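Local coordinates for protein dehydrogenase (Sinorhizobium meliloti, PDB 3UOE) that probably catalyses an oxidation-reduction reaction as a dehydrogenase of the malate/L-lactate type, at residues A[87-92]-A[109-114]; A[104-109]-A[134-139]; A[159-164]-A[282-287]. One frame throughout, in Å; residues are numbered along the deposited sequence.

Contact 1 (A[87-92]-A[109-114]); sequences TTRGNG and GPVVMM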
loop_
_atom_site.group_PDB
_atom_site.type_symbol
_atom_site.label_atom_id
_atom_site.label_comp_id
_atom_site.label_asym_id
_atom_site.label_seq_id
_atom_site.Cartn_x
_atom_site.Cartn_y
_atom_site.Cartn_z
ATOM N N THR A 87 12.905 -29.476 -0.232
ATOM C CA THR A 87 11.804 -30.170 0.441
ATOM C C THR A 87 11.121 -29.365 1.539
ATOM O O THR A 87 9.950 -29.588 1.831
ATOM C CB THR A 87 12.271 -31.478 1.102
ATOM O OG1 THR A 87 13.362 -31.188 1.986
ATOM C CG2 THR A 87 12.700 -32.494 0.055
ATOM N N THR A 88 11.848 -28.458 2.178
ATOM C CA THR A 88 11.267 -27.746 3.298
ATOM C C THR A 88 10.049 -26.935 2.862
ATOM O O THR A 88 9.962 -26.459 1.730
ATOM C CB THR A 88 12.291 -26.839 4.011
ATOM O OG1 THR A 88 11.705 -26.306 5.208
ATOM C CG2 THR A 88 12.712 -25.691 3.104
ATOM N N ARG A 89 9.099 -26.810 3.773
ATOM C CA ARG A 89 7.924 -25.978 3.557
ATOM C C ARG A 89 7.956 -24.822 4.552
ATOM O O ARG A 89 6.951 -24.164 4.799
ATOM C CB ARG A 89 6.646 -26.827 3.684
ATOM C CG ARG A 89 6.538 -27.851 2.544
ATOM C CD ARG A 89 5.606 -29.010 2.828
ATOM N NE ARG A 89 5.850 -30.123 1.901
ATOM C CZ ARG A 89 5.128 -30.361 0.807
ATOM N NH1 ARG A 89 4.109 -29.559 0.509
ATOM N NH2 ARG A 89 5.417 -31.397 0.014
ATOM N N GLY A 90 9.136 -24.580 5.112
ATOM C CA GLY A 90 9.321 -23.528 6.096
ATOM C C GLY A 90 8.969 -23.982 7.504
ATOM O O GLY A 90 8.318 -25.007 7.694
ATOM N N ASN A 91 9.413 -23.220 8.494
ATOM C CA ASN A 91 9.091 -23.495 9.887
ATOM C C ASN A 91 8.516 -22.271 10.600
ATOM O O ASN A 91 9.235 -21.306 10.859
ATOM C CB ASN A 91 10.324 -23.980 10.642
ATOM C CG ASN A 91 10.029 -24.245 12.109
ATOM O OD1 ASN A 91 8.915 -24.624 12.462
ATOM N ND2 ASN A 91 11.025 -24.045 12.967
ATOM N N GLY A 92 7.228 -22.325 10.927
ATOM C CA GLY A 92 6.551 -21.209 11.561
ATOM C C GLY A 92 6.430 -21.312 13.070
ATOM O O GLY A 92 6.223 -22.398 13.621
ATOM N N GLY A 109 10.090 -20.141 -2.638
ATOM C CA GLY A 109 9.169 -19.104 -2.192
ATOM C C GLY A 109 7.706 -19.519 -2.103
ATOM O O GLY A 109 7.094 -19.446 -1.042
ATOM N N PRO A 110 7.121 -19.930 -3.231
ATOM C CA PRO A 110 5.693 -20.272 -3.276
ATOM C C PRO A 110 5.317 -21.406 -2.320
ATOM O O PRO A 110 4.210 -21.414 -1.781
ATOM C CB PRO A 110 5.485 -20.717 -4.726
ATOM C CG PRO A 110 6.546 -20.026 -5.479
ATOM C CD PRO A 110 7.736 -19.938 -4.567
ATOM N N VAL A 111 6.222 -22.358 -2.126
ATOM C CA VAL A 111 5.965 -23.464 -1.202
ATOM C C VAL A 111 5.869 -22.946 0.231
ATOM O O VAL A 111 5.036 -23.401 1.023
ATOM C CB VAL A 111 7.081 -24.533 -1.265
ATOM C CG1 VAL A 111 6.855 -25.625 -0.210
ATOM C CG2 VAL A 111 7.182 -25.124 -2.678
ATOM N N VAL A 112 6.742 -22.003 0.566
ATOM C CA VAL A 112 6.788 -21.481 1.922
ATOM C C VAL A 112 5.601 -20.545 2.138
ATOM O O VAL A 112 4.951 -20.595 3.172
ATOM C CB VAL A 112 8.130 -20.751 2.214
ATOM C CG1 VAL A 112 8.017 -19.901 3.483
ATOM C CG2 VAL A 112 9.279 -21.759 2.340
HETATM N N MSE A 113 5.319 -19.711 1.141
HETATM C CA MSE A 113 4.184 -18.797 1.197
HETATM C C MSE A 113 2.848 -19.536 1.371
HETATM O O MSE A 113 2.058 -19.202 2.258
HETATM C CB MSE A 113 4.145 -17.917 -0.059
HETATM C CG MSE A 113 2.986 -16.949 -0.116
HETATM SE SE MSE A 113 2.944 -15.681 1.394
HETATM C CE MSE A 113 4.285 -14.391 0.740
HETATM N N MSE A 114 2.594 -20.538 0.528
HETATM C CA MSE A 114 1.312 -21.244 0.582
HETATM C C MSE A 114 1.137 -22.031 1.882
HETATM O O MSE A 114 0.028 -22.212 2.368
HETATM C CB MSE A 114 1.107 -22.146 -0.646
HETATM C CG MSE A 114 0.894 -21.372 -1.952
HETATM SE SE MSE A 114 -0.605 -20.098 -1.870
HETATM C CE MSE A 114 -2.071 -21.353 -1.583
HETATM O O HOH W 1 5.735 -21.816 5.681
#
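Val111 CG1 rests on the aliphatic part of Arg89, 3.6 Å from Arg89 CG, and this pair leads the contact between the loop entering strand 91-96 and the N-terminal part of helix 109-127. That helix is the crossover element of a beta-alpha-beta unit, running between the parallel strands 99-105 and 129-137. Val111 points CG1 at the loop by setting it anti to its own backbone N (chi1 175°), and the same methyl lies 3.8 Å from Thr88 O. One residue on, Val112 CG2 comes against the next peptide of the loop, 4.0 Å from Gly90 N. The two segments share no direct hydrogen bond; a water joins them instead, donating to Arg89 O at 2.8 Å and to Val112 O at 2.9 Å. With only 183 Å² buried in total, the contact is a modest one, valine methyls against peptide groups and the aliphatic part of Arg89.

Further out, Arg89 runs extended from CG to NE, past Val111, and its NH1 forms a salt bridge with Asp47, which ties the far end of the side chain to helix 46-61. Gly90 adopts a positive phi of 85°, where a CB would press on Arg89 O and stand tightly against Val112 CG1. The loop's own shape is held by an ST turn: Thr88 OG1, also hydrogen-bonded to Glu105 OE1, accepts from Gly90 N at 3.1 Å, with an angle of 155° at the hydrogen.

Contact 2 (A[104-109]-A[134-139]); sequences GERGLG and IRNANH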
loop_
_atom_site.group_PDB
_atom_site.type_symbol
_atom_site.label_atom_id
_atom_site.label_comp_id
_atom_site.label_asym_id
_atom_site.label_seq_id
_atom_site.Cartn_x
_atom_site.Cartn_y
_atom_site.Cartn_z
ATOM N N GLY A 104 12.082 -19.515 6.472
ATOM C CA GLY A 104 11.882 -20.218 5.211
ATOM C C GLY A 104 12.782 -21.426 5.008
ATOM O O GLY A 104 12.484 -22.295 4.178
ATOM N N GLU A 105 13.877 -21.489 5.764
ATOM C CA GLU A 105 14.833 -22.594 5.664
ATOM C C GLU A 105 15.342 -22.766 4.238
ATOM O O GLU A 105 15.602 -23.884 3.794
ATOM C CB GLU A 105 14.223 -23.913 6.182
ATOM C CG GLU A 105 13.916 -23.917 7.696
ATOM C CD GLU A 105 13.172 -25.169 8.178
ATOM O OE1 GLU A 105 12.984 -26.121 7.382
ATOM O OE2 GLU A 105 12.767 -25.201 9.365
ATOM N N ARG A 106 15.461 -21.645 3.526
ATOM C CA ARG A 106 16.010 -21.632 2.172
ATOM C C ARG A 106 15.054 -22.290 1.171
ATOM O O ARG A 106 15.454 -22.655 0.067
ATOM C CB ARG A 106 17.383 -22.325 2.174
ATOM C CG ARG A 106 18.442 -21.530 2.937
ATOM C CD ARG A 106 19.565 -22.374 3.570
ATOM N NE ARG A 106 19.542 -23.792 3.222
ATOM C CZ ARG A 106 19.185 -24.750 4.074
ATOM N NH1 ARG A 106 18.821 -24.432 5.318
ATOM N NH2 ARG A 106 19.183 -26.022 3.687
ATOM N N GLY A 107 13.791 -22.444 1.569
ATOM C CA GLY A 107 12.814 -23.119 0.739
ATOM C C GLY A 107 12.408 -22.322 -0.483
ATOM O O GLY A 107 12.746 -21.141 -0.622
ATOM N N LEU A 108 11.691 -22.982 -1.385
ATOM C CA LEU A 108 11.149 -22.321 -2.557
ATOM C C LEU A 108 10.101 -21.341 -2.068
ATOM O O LEU A 108 9.316 -21.667 -1.180
ATOM C CB LEU A 108 10.521 -23.342 -3.491
ATOM C CG LEU A 108 11.488 -24.371 -4.060
ATOM C CD1 LEU A 108 10.748 -25.338 -4.985
ATOM C CD2 LEU A 108 12.627 -23.675 -4.805
ATOM N N GLY A 109 10.090 -20.141 -2.638
ATOM C CA GLY A 109 9.169 -19.104 -2.192
ATOM C C GLY A 109 7.706 -19.519 -2.103
ATOM O O GLY A 109 7.094 -19.446 -1.042
ATOM N N ILE A 134 7.894 -13.703 6.783
ATOM C CA ILE A 134 8.801 -14.726 6.272
ATOM C C ILE A 134 10.191 -14.187 5.986
ATOM O O ILE A 134 10.344 -13.123 5.390
ATOM C CB ILE A 134 8.265 -15.323 4.940
ATOM C CG1 ILE A 134 6.845 -15.869 5.116
ATOM C CG2 ILE A 134 9.208 -16.391 4.402
ATOM C CD1 ILE A 134 6.066 -15.928 3.814
ATOM N N ARG A 135 11.201 -14.939 6.407
ATOM C CA ARG A 135 12.587 -14.642 6.079
ATOM C C ARG A 135 13.204 -15.914 5.516
ATOM O O ARG A 135 12.595 -16.980 5.584
ATOM C CB ARG A 135 13.361 -14.181 7.323
ATOM C CG ARG A 135 13.579 -15.276 8.363
ATOM C CD ARG A 135 13.991 -14.699 9.713
ATOM N NE ARG A 135 14.303 -15.737 10.690
ATOM C CZ ARG A 135 13.411 -16.318 11.495
ATOM N NH1 ARG A 135 12.127 -15.970 11.448
ATOM N NH2 ARG A 135 13.802 -17.261 12.345
ATOM N N ASN A 136 14.400 -15.798 4.946
ATOM C CA ASN A 136 15.158 -16.963 4.502
ATOM C C ASN A 136 14.347 -17.869 3.573
ATOM O O ASN A 136 14.393 -19.100 3.687
ATOM C CB ASN A 136 15.674 -17.741 5.721
ATOM C CG ASN A 136 16.823 -18.687 5.384
ATOM O OD1 ASN A 136 17.582 -18.461 4.445
ATOM N ND2 ASN A 136 16.957 -19.752 6.170
ATOM N N ALA A 137 13.599 -17.246 2.664
ATOM C CA ALA A 137 12.904 -17.950 1.585
ATOM C C ALA A 137 13.320 -17.386 0.227
ATOM O O ALA A 137 13.716 -16.235 0.128
ATOM C CB ALA A 137 11.393 -17.847 1.756
ATOM N N ASN A 138 13.213 -18.196 -0.820
ATOM C CA ASN A 138 13.535 -17.742 -2.158
ATOM C C ASN A 138 12.415 -16.937 -2.792
ATOM O O ASN A 138 11.366 -16.710 -2.200
ATOM C CB ASN A 138 13.910 -18.911 -3.080
ATOM C CG ASN A 138 15.310 -19.430 -2.821
ATOM O OD1 ASN A 138 16.267 -19.046 -3.506
ATOM N ND2 ASN A 138 15.443 -20.302 -1.823
ATOM N N HIS A 139 12.668 -16.522 -4.023
ATOM C CA HIS A 139 11.850 -15.544 -4.719
ATOM C C HIS A 139 10.414 -16.027 -4.837
ATOM O O HIS A 139 10.165 -17.194 -5.143
ATOM C CB HIS A 139 12.458 -15.272 -6.099
ATOM C CG HIS A 139 11.869 -14.090 -6.799
ATOM N ND1 HIS A 139 10.920 -14.210 -7.789
ATOM C CD2 HIS A 139 12.105 -12.764 -6.664
ATOM C CE1 HIS A 139 10.592 -13.010 -8.228
ATOM N NE2 HIS A 139 11.289 -12.115 -7.556
HETATM O O HOH W 2 19.255 -21.466 6.649
HETATM O O HOH W 3 11.284 -19.882 -5.270
#
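Gly104 N donates to Arg135 O at 2.7 Å and Arg106 N to Asn136 O at 2.8 Å, two backbone bonds that join the C-terminal ends of the parallel strands 99-105 and 129-137, just where the backbone turns at Arg106 and Asn136. Residues 104-107 form a type I' turn, closed by Gly107 N on Gly104 O at 2.9 Å. Gly104 fits because it has no side chain: a CB there would clash with Asn136 O and Ala137 CB.

Asn138 grips Gly107 O twice. Its backbone N bonds at 3.0 Å, nearly along the C=O axis, whereas its ND2, at 3.1 Å from the same Gly107 O, comes from above the carbonyl plane, 57° out of it. Asn136 works differently: with CG anti to the backbone N (chi1 -161°), its amide is brought up to the Glu105-Arg106 backbone and lies alongside the Arg106 side chain, OD1 3.5 Å from Arg106 CG. The guanidinium and amide planes are 45° apart, and a water accepts from Asn136 ND2 at 2.9 Å and from Arg106 NH1. With an alanine at Asn136, Asp103 OD1 would probably lose the donor ND2, and the Arg106 chain the amide it lies against.

Leu108 is the N-cap residue of helix 109-127, and the contact clasps the C-terminal ends of both strands of the beta-alpha-beta unit beside the start of its helix. Arg78 NE holds Asn138 OD1, and Ile134 packs against that helix, on Val112 and Met113.

Contact 3 (A[159-164]-A[282-287]); sequences VMSTSE and ANKGDL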
loop_
_atom_site.group_PDB
_atom_site.type_symbol
_atom_site.label_atom_id
_atom_site.label_comp_id
_atom_site.label_asym_id
_atom_site.label_seq_id
_atom_site.Cartn_x
_atom_site.Cartn_y
_atom_site.Cartn_z
ATOM N N VAL A 159 -0.164 -8.837 0.419
ATOM C CA VAL A 159 1.120 -9.502 0.262
ATOM C C VAL A 159 2.204 -8.519 -0.137
ATOM O O VAL A 159 1.973 -7.633 -0.963
ATOM C CB VAL A 159 1.044 -10.608 -0.788
ATOM C CG1 VAL A 159 2.135 -11.642 -0.539
ATOM C CG2 VAL A 159 -0.327 -11.258 -0.766
HETATM N N MSE A 160 3.380 -8.678 0.467
HETATM C CA MSE A 160 4.543 -7.839 0.175
HETATM C C MSE A 160 5.794 -8.692 0.132
HETATM O O MSE A 160 5.891 -9.716 0.814
HETATM C CB MSE A 160 4.743 -6.773 1.253
HETATM C CG MSE A 160 3.870 -5.555 1.108
HETATM SE SE MSE A 160 3.700 -4.603 2.820
HETATM C CE MSE A 160 5.570 -4.536 3.356
ATOM N N SER A 161 6.762 -8.254 -0.662
ATOM C CA SER A 161 8.038 -8.937 -0.750
ATOM C C SER A 161 9.059 -7.886 -1.133
ATOM O O SER A 161 8.749 -6.958 -1.890
ATOM C CB SER A 161 7.978 -10.033 -1.820
ATOM O OG SER A 161 9.114 -10.889 -1.777
ATOM N N THR A 162 10.266 -8.014 -0.595
ATOM C CA THR A 162 11.357 -7.119 -0.947
ATOM C C THR A 162 12.371 -7.805 -1.870
ATOM O O THR A 162 12.172 -8.955 -2.287
ATOM C CB THR A 162 12.060 -6.576 0.304
ATOM O OG1 THR A 162 12.575 -7.668 1.080
ATOM C CG2 THR A 162 11.089 -5.738 1.140
ATOM N N SER A 163 13.458 -7.106 -2.180
ATOM C CA SER A 163 14.415 -7.597 -3.174
ATOM C C SER A 163 15.790 -6.962 -3.024
ATOM O O SER A 163 16.019 -6.190 -2.106
ATOM C CB SER A 163 13.897 -7.276 -4.575
ATOM O OG SER A 163 14.113 -5.910 -4.860
ATOM N N GLU A 164 16.697 -7.307 -3.938
ATOM C CA GLU A 164 17.959 -6.604 -4.095
ATOM C C GLU A 164 17.667 -5.126 -4.327
ATOM O O GLU A 164 16.656 -4.773 -4.944
ATOM C CB GLU A 164 18.742 -7.129 -5.306
ATOM C CG GLU A 164 19.487 -8.449 -5.111
ATOM C CD GLU A 164 18.618 -9.667 -5.386
ATOM O OE1 GLU A 164 17.369 -9.544 -5.353
ATOM O OE2 GLU A 164 19.193 -10.755 -5.642
ATOM N N ALA A 282 19.291 -16.273 -0.129
ATOM C CA ALA A 282 18.202 -15.326 -0.321
ATOM C C ALA A 282 17.868 -14.716 1.044
ATOM O O ALA A 282 17.497 -15.434 1.965
ATOM C CB ALA A 282 17.006 -16.023 -0.928
ATOM N N ASN A 283 18.042 -13.405 1.192
ATOM C CA ASN A 283 17.871 -12.761 2.503
ATOM C C ASN A 283 16.899 -11.577 2.485
ATOM O O ASN A 283 16.988 -10.671 3.316
ATOM C CB ASN A 283 19.224 -12.325 3.079
ATOM C CG ASN A 283 19.946 -11.342 2.178
ATOM O OD1 ASN A 283 19.603 -11.198 1.012
ATOM N ND2 ASN A 283 20.940 -10.647 2.722
ATOM N N LYS A 284 15.991 -11.589 1.513
ATOM C CA LYS A 284 14.890 -10.639 1.453
ATOM C C LYS A 284 13.761 -11.147 2.367
ATOM O O LYS A 284 13.871 -12.234 2.955
ATOM C CB LYS A 284 14.418 -10.463 -0.001
ATOM C CG LYS A 284 13.250 -11.340 -0.424
ATOM C CD LYS A 284 13.576 -12.802 -0.409
ATOM C CE LYS A 284 12.309 -13.651 -0.214
ATOM N NZ LYS A 284 11.730 -14.085 -1.492
ATOM N N GLY A 285 12.695 -10.366 2.512
ATOM C CA GLY A 285 11.583 -10.765 3.358
ATOM C C GLY A 285 10.252 -10.692 2.633
ATOM O O GLY A 285 10.154 -10.105 1.557
ATOM N N ASP A 286 9.228 -11.300 3.229
ATOM C CA ASP A 286 7.870 -11.286 2.689
ATOM C C ASP A 286 6.892 -11.196 3.844
ATOM O O ASP A 286 7.151 -11.718 4.923
ATOM C CB ASP A 286 7.563 -12.550 1.882
ATOM C CG ASP A 286 8.804 -13.163 1.260
ATOM O OD1 ASP A 286 9.533 -13.874 1.983
ATOM O OD2 ASP A 286 9.052 -12.928 0.058
ATOM N N LEU A 287 5.780 -10.518 3.593
ATOM C CA LEU A 287 4.713 -10.370 4.548
ATOM C C LEU A 287 3.413 -10.803 3.894
ATOM O O LEU A 287 3.142 -10.466 2.734
ATOM C CB LEU A 287 4.576 -8.920 5.003
ATOM C CG LEU A 287 5.724 -8.292 5.782
ATOM C CD1 LEU A 287 5.439 -6.812 6.080
ATOM C CD2 LEU A 287 6.006 -9.083 7.065
HETATM O O HOH W 4 10.077 -12.368 -3.726
#
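The carboxylate of Asp286 is met at its OD2 by Ser161 OG, which donates at 2.7 Å from the anti side, 26° out of the carboxylate plane. Lys284 NZ makes a salt bridge to the same oxygen at 3.3 Å, its hydrogen bond weak. Ser161 sets OG anti to its backbone N (chi1 -169°), turning it toward Asp286, and a water donates to Ser161 OG at 2.6 Å while weakly accepting from Lys284 NZ. The backbones belong to an antiparallel sheet pair, strands 156-161 and 285-291. Met160 and Leu287 form a hydrogen-bonded pair; Met160 N approaches Leu287 O in the carbonyl plane at 2.9 Å. Ser161 and Asp286 are the adjoining non-hydrogen-bonded pair. Where strand 156-161 gives out, Thr162 N still reaches Gly285 O at 3.0 Å, and Gly285 N donates to Thr162 OG1 at 3.1 Å with a straight 179° angle, a side-chain hydroxyl standing where a strand would offer a carbonyl.

Here the Met160-Leu287 face is apolar, the two side chains side by side with Met160 CE 3.6 Å from Leu287 CD1, and helix 246-264 covers Met160. On the Ser161-Asp286 face Met113 of helix 109-127 packs on Asp286. There the buried Ser161, Asp286 and Lys284 and a water are linked by hydrogen bonds and a salt bridge, which probably helps offset the carboxylate's charge, with Asn138 O the stronger partner of Lys284 NZ.

How the contacts relate
Depth in the fold sorts the three contacts. Contact 3 is wholly buried in the middle of the mixed sheet, whereas contact 1 lies at the outermost strand 91-96 and contact 2 at the ends of strands 99-105 and 129-137, both partly buried, with Arg106 in contact 2 exposed. Contacts 1 and 2 share Gly109 and touch where Thr88 CG2 packs 3.5 Å from Gly107 CA; contact 2 joins contact 3 through the neighbouring strands 129-137 and 285-291, where Ile134 N lies 2.8 Å from Asp286 O. Helix 109-127 reaches all three. The chemistry shifts accordingly: methyls and a bridging water in contact 1, a glycine-rich turn and asparagine amides in contact 2, regular strand pairing with a buried ionic cluster in contact 3.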